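Local coordinates for protein PTS-dependent dihydroxyacetone kinase, ADP-binding subunit DhaL (Lactococcus lactis subsp. lactis, PDB 3CR3) that binds ADP and magnesium, takes a phosphoryl group from DhaM to form bound ATP, and passes it to dihydroxyacetone held on DhaK, at residues Glu102-Gly107 and Tyr182-Leu187. Residues are numbered along the deposited sequence; the frame is centred on the assembly and turned at random.
Sequences ELIYAG and YLFETL
Within the all-helical DhaL fold, Ile-104 of helix 100-115 meets Phe-184 and Leu-187 of helix 175-191 in a small apolar contact of the buried core. The two helices stand well apart here: the CA atoms of Ile-104 and Phe-184, the nearest pair across the two segments, are 9.6 Å from each other, and only side-chain ends bridge the gap. All the touching on one side is done by the terminal methyl of Ile-104. Its CG1 branch lies anti to the carbonyl carbon (chi1 -57°), and CD1 is carried on from there toward the other helix. This methyl approaches the Phe-184 ring obliquely; Ile-104 CD1 lies 4.2 Å from Phe-184 CE1. Almost one turn further along the same helix, Leu-187 sends its CG anti to the backbone N (chi1 -177°), which extends the side chain toward Ile-104, and the two meet tip to tip, where Leu-187 CD2 lies 4.1 Å from Ile-104 CD1. No hydrogen bond crosses the contact, and the 101 Å² buried in total, over both sides, is modest. Further neighbours pack against the same side chains. Phe-184 stacks on Phe-131 and makes an edge-to-face pair with Trp-128, both from helix 125-136; its side chain is about 6 Å from that of Met-124, an ADP-binding residue, and about 11 Å from the bound ADP, which it does not touch. Helix 125-136, whose Phe-131 and Leu-135 also cover Ile-104, thus borders the contact at Ile-104 and Phe-184, whereas helix 4-20 borders it at Leu-187, which packs on Trp-10 and also on Leu-2.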
loop_
_atom_site.group_PDB
_atom_site.type_symbol
_atom_site.label_atom_id
_atom_site.label_comp_id
_atom_site.label_asym_id
_atom_site.label_seq_id
_atom_site.Cartn_x
_atom_site.Cartn_y
_atom_site.Cartn_z
ATOM N N GLU A 102 -6.110 -26.532 32.122
ATOM C CA GLU A 102 -7.165 -26.541 31.086
ATOM C C GLU A 102 -7.511 -25.152 30.535
ATOM O O GLU A 102 -7.746 -25.004 29.328
ATOM C CB GLU A 102 -8.433 -27.212 31.616
ATOM C CG GLU A 102 -8.370 -28.735 31.625
ATOM C CD GLU A 102 -9.302 -29.365 30.615
ATOM O OE1 GLU A 102 -9.138 -29.138 29.389
ATOM O OE2 GLU A 102 -10.217 -30.090 31.057
ATOM N N LEU A 103 -7.546 -24.148 31.416
ATOM C CA LEU A 103 -7.787 -22.758 31.023
ATOM C C LEU A 103 -6.645 -22.226 30.151
ATOM O O LEU A 103 -6.863 -21.721 29.042
ATOM C CB LEU A 103 -7.985 -21.852 32.256
ATOM C CG LEU A 103 -9.213 -22.175 33.134
ATOM C CD1 LEU A 103 -9.272 -21.292 34.395
ATOM C CD2 LEU A 103 -10.510 -22.055 32.339
ATOM N N ILE A 104 -5.428 -22.383 30.650
ATOM C CA ILE A 104 -4.244 -21.911 29.956
ATOM C C ILE A 104 -4.165 -22.596 28.591
ATOM O O ILE A 104 -3.824 -21.960 27.599
ATOM C CB ILE A 104 -2.952 -22.140 30.806
ATOM C CG1 ILE A 104 -3.058 -21.445 32.175
ATOM C CG2 ILE A 104 -1.695 -21.708 30.052
ATOM C CD1 ILE A 104 -3.529 -19.966 32.130
ATOM N N TYR A 105 -4.521 -23.882 28.551
ATOM C CA TYR A 105 -4.551 -24.623 27.303
ATOM C C TYR A 105 -5.530 -23.976 26.336
ATOM O O TYR A 105 -5.197 -23.746 25.181
ATOM C CB TYR A 105 -4.941 -26.089 27.536
ATOM C CG TYR A 105 -4.957 -26.913 26.262
ATOM C CD1 TYR A 105 -3.872 -27.710 25.919
ATOM C CD2 TYR A 105 -6.062 -26.882 25.396
ATOM C CE1 TYR A 105 -3.879 -28.469 24.752
ATOM C CE2 TYR A 105 -6.076 -27.626 24.219
ATOM C CZ TYR A 105 -4.979 -28.423 23.905
ATOM O OH TYR A 105 -4.979 -29.177 22.753
ATOM N N ALA A 106 -6.742 -23.693 26.811
ATOM C CA ALA A 106 -7.734 -23.001 25.982
ATOM C C ALA A 106 -7.140 -21.699 25.437
ATOM O O ALA A 106 -7.194 -21.455 24.247
ATOM C CB ALA A 106 -9.015 -22.727 26.766
ATOM N N GLY A 107 -6.556 -20.886 26.316
ATOM C CA GLY A 107 -5.974 -19.587 25.920
ATOM C C GLY A 107 -4.870 -19.716 24.876
ATOM O O GLY A 107 -4.864 -18.995 23.886
ATOM N N TYR A 182 3.789 -11.189 33.458
ATOM C CA TYR A 182 3.045 -10.500 34.519
ATOM C C TYR A 182 1.710 -11.193 34.768
ATOM O O TYR A 182 1.266 -11.315 35.902
ATOM C CB TYR A 182 2.774 -9.029 34.147
ATOM C CG TYR A 182 3.996 -8.147 33.918
ATOM C CD1 TYR A 182 5.193 -8.344 34.620
ATOM C CD2 TYR A 182 3.928 -7.082 33.015
ATOM C CE1 TYR A 182 6.318 -7.493 34.401
ATOM C CE2 TYR A 182 5.004 -6.239 32.793
ATOM C CZ TYR A 182 6.202 -6.448 33.472
ATOM O OH TYR A 182 7.253 -5.600 33.212
ATOM N N LEU A 183 1.066 -11.641 33.697
ATOM C CA LEU A 183 -0.215 -12.330 33.813
ATOM C C LEU A 183 -0.120 -13.599 34.654
ATOM O O LEU A 183 -0.954 -13.835 35.547
ATOM C CB LEU A 183 -0.776 -12.660 32.418
ATOM C CG LEU A 183 -2.193 -13.238 32.375
ATOM C CD1 LEU A 183 -3.193 -12.243 32.978
ATOM C CD2 LEU A 183 -2.570 -13.557 30.936
ATOM N N PHE A 184 0.891 -14.410 34.354
ATOM C CA PHE A 184 1.053 -15.717 34.987
ATOM C C PHE A 184 1.656 -15.643 36.373
ATOM O O PHE A 184 1.333 -16.464 37.233
ATOM C CB PHE A 184 1.904 -16.639 34.110
ATOM C CG PHE A 184 1.334 -16.873 32.738
ATOM C CD1 PHE A 184 -0.050 -16.881 32.531
ATOM C CD2 PHE A 184 2.182 -17.108 31.652
ATOM C CE1 PHE A 184 -0.584 -17.103 31.266
ATOM C CE2 PHE A 184 1.655 -17.327 30.376
ATOM C CZ PHE A 184 0.257 -17.335 30.195
ATOM N N GLU A 185 2.570 -14.696 36.556
ATOM C CA GLU A 185 3.162 -14.420 37.853
ATOM C C GLU A 185 2.095 -14.022 38.891
ATOM O O GLU A 185 2.096 -14.529 40.004
ATOM C CB GLU A 185 4.273 -13.369 37.689
ATOM C CG GLU A 185 4.376 -12.327 38.756
ATOM C CD GLU A 185 5.547 -11.374 38.518
ATOM O OE1 GLU A 185 5.990 -11.215 37.339
ATOM O OE2 GLU A 185 6.013 -10.792 39.524
ATOM N N THR A 186 1.184 -13.133 38.512
ATOM C CA THR A 186 0.052 -12.765 39.381
ATOM C C THR A 186 -0.948 -13.923 39.563
ATOM O O THR A 186 -1.528 -14.093 40.622
ATOM C CB THR A 186 -0.675 -11.532 38.845
ATOM O OG1 THR A 186 -0.964 -11.714 37.447
ATOM C CG2 THR A 186 0.208 -10.296 39.021
ATOM N N LEU A 187 -1.141 -14.717 38.518
ATOM C CA LEU A 187 -1.936 -15.932 38.621
ATOM C C LEU A 187 -1.383 -16.885 39.698
ATOM O O LEU A 187 -2.125 -17.361 40.568
ATOM C CB LEU A 187 -2.022 -16.639 37.261
ATOM C CG LEU A 187 -2.906 -17.901 37.244
ATOM C CD1 LEU A 187 -4.315 -17.630 37.818
ATOM C CD2 LEU A 187 -3.002 -18.438 35.853
#